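Hypothetical shikimate 5-dehydrogenase-like protein HI0607 (Haemophilus influenzae, PDB 1NPY) catalyses, in vitro, the NADP(+)-dependent oxidation of shikimate to 3-dehydroshikimate, though far less actively than classical AroE enzymes, so that its biological substrate may be another compound. Local coordinates at residues 151-154 with 155-159. Residues are numbered along the deposited sequence; the frame is centred on the assembly and turned at random.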
loop_
_atom_site.group_PDB
_atom_site.type_symbol
_atom_site.label_atom_id
_atom_site.label_comp_id
_atom_site.label_asym_id
_atom_site.label_seq_id
_atom_site.Cartn_x
_atom_site.Cartn_y
_atom_site.Cartn_z
ATOM N N ARG A 151 13.359 -9.601 11.932
ATOM C CA ARG A 151 13.478 -10.457 13.101
ATOM C C ARG A 151 12.836 -11.839 12.921
ATOM O O ARG A 151 13.284 -12.789 13.564
ATOM C CB ARG A 151 12.978 -9.719 14.339
ATOM C CG ARG A 151 11.504 -9.394 14.332
ATOM C CD ARG A 151 11.055 -8.686 15.599
ATOM N NE ARG A 151 9.712 -8.140 15.421
ATOM C CZ ARG A 151 8.589 -8.843 15.458
ATOM N NH1 ARG A 151 8.609 -10.147 15.714
ATOM N NH2 ARG A 151 7.423 -8.228 15.280
ATOM N N ASN A 152 11.807 -11.974 12.086
ATOM C CA ASN A 152 11.255 -13.276 11.717
ATOM C C ASN A 152 12.138 -13.929 10.655
ATOM O O ASN A 152 12.043 -13.617 9.467
ATOM C CB ASN A 152 9.815 -13.163 11.200
ATOM C CG ASN A 152 9.098 -14.515 11.125
ATOM O OD1 ASN A 152 7.958 -14.630 11.584
ATOM N ND2 ASN A 152 9.746 -15.537 10.570
ATOM N N VAL A 153 13.009 -14.831 11.095
ATOM C CA VAL A 153 14.021 -15.439 10.245
ATOM C C VAL A 153 13.439 -16.277 9.106
ATOM O O VAL A 153 13.912 -16.209 7.975
ATOM C CB VAL A 153 14.980 -16.308 11.097
ATOM C CG1 VAL A 153 15.907 -17.110 10.212
ATOM C CG2 VAL A 153 15.769 -15.444 12.078
ATOM N N LYS A 154 12.404 -17.067 9.376
ATOM C CA LYS A 154 11.934 -17.986 8.346
ATOM C C LYS A 154 11.204 -17.190 7.268
ATOM O O LYS A 154 11.379 -17.447 6.083
ATOM C CB LYS A 154 11.042 -19.092 8.928
ATOM C CG LYS A 154 11.842 -20.296 9.450
ATOM C CD LYS A 154 10.977 -21.549 9.580
ATOM C CE LYS A 154 11.800 -22.805 9.816
ATOM N NZ LYS A 154 11.808 -23.727 8.646
ATOM N N THR A 155 10.380 -16.240 7.689
ATOM C CA THR A 155 9.641 -15.404 6.744
ATOM C C THR A 155 10.595 -14.496 5.991
ATOM O O THR A 155 10.461 -14.303 4.782
ATOM C CB THR A 155 8.579 -14.565 7.472
ATOM O OG1 THR A 155 7.726 -15.421 8.243
ATOM C CG2 THR A 155 7.647 -13.890 6.477
ATOM N N GLY A 156 11.571 -13.933 6.696
ATOM C CA GLY A 156 12.624 -13.177 6.036
ATOM C C GLY A 156 13.362 -13.940 4.956
ATOM O O GLY A 156 13.551 -13.433 3.854
ATOM N N GLN A 157 13.777 -15.164 5.268
ATOM C CA GLN A 157 14.536 -16.011 4.351
ATOM C C GLN A 157 13.649 -16.378 3.160
ATOM O O GLN A 157 14.100 -16.387 2.004
ATOM C CB GLN A 157 15.001 -17.268 5.101
ATOM C CG GLN A 157 16.250 -17.071 5.962
ATOM C CD GLN A 157 16.484 -18.214 6.943
ATOM O OE1 GLN A 157 15.551 -18.918 7.352
ATOM N NE2 GLN A 157 17.734 -18.366 7.355
ATOM N N TYR A 158 12.375 -16.635 3.446
ATOM C CA TYR A 158 11.390 -16.966 2.408
ATOM C C TYR A 158 11.250 -15.852 1.376
ATOM O O TYR A 158 11.292 -16.070 0.163
ATOM C CB TYR A 158 10.021 -17.256 3.035
ATOM C CG TYR A 158 8.890 -17.385 2.047
ATOM C CD1 TYR A 158 8.893 -18.380 1.086
ATOM C CD2 TYR A 158 7.808 -16.499 2.063
ATOM C CE1 TYR A 158 7.862 -18.491 0.164
ATOM C CE2 TYR A 158 6.761 -16.623 1.154
ATOM C CZ TYR A 158 6.798 -17.622 0.209
ATOM O OH TYR A 158 5.799 -17.772 -0.729
ATOM N N LEU A 159 11.071 -14.634 1.877
ATOM C CA LEU A 159 10.912 -13.471 1.008
ATOM C C LEU A 159 12.124 -13.230 0.140
ATOM O O LEU A 159 12.000 -12.998 -1.059
ATOM C CB LEU A 159 10.670 -12.217 1.850
ATOM C CG LEU A 159 9.264 -12.038 2.384
ATOM C CD1 LEU A 159 9.211 -10.672 3.059
ATOM C CD2 LEU A 159 8.303 -12.185 1.202
#
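Asn-152 and Thr-155 meet across the first turn of helix 153-163, with Asn-152 at the N-cap. The Asn-152 side chain turns toward the helix with CG trans to the main-chain N (chi1 -166°), which carries its amide group over the first turn. Its CG comes to 3.3 Å from Thr-155 OG1, the two short side chains slanting across each other. That hydroxyl is set beside the Thr-155 backbone N (chi1 -55°), facing the cap, while CG2 takes the position trans to N. On another side of the same turn, Val-153 and Gln-157, four residues apart, run side by side in the same direction. Val-153 CG1 packs against the amide of Gln-157, 3.5 Å from CD, and the Gln-157 chain, extended beyond CG, passes beside the Val-153 carbonyl, with CG 3.2 Å from O. The backbone bonds of the helix begin with Gly-156 N to Asn-152 O, 2.8 Å, followed by Gln-157 N to Val-153 O and Tyr-158 N to Lys-154 O, both 2.9 Å. The CB of Lys-154, a residue that probably binds NADP(+), is directed away from 155-159. The helix links strands 146-149 and 166-168 in a beta-alpha-beta unit of the Rossmann-type nucleotide-binding domain. Asn-152 and Thr-155 both touch Ser-127 of the probable NADP(+) site, Val-153 and Gln-157 rest on Tyr-167 of strand 166-168, and buried Leu-159 packs against Ala-131 and Lys-132 of helix 131-140.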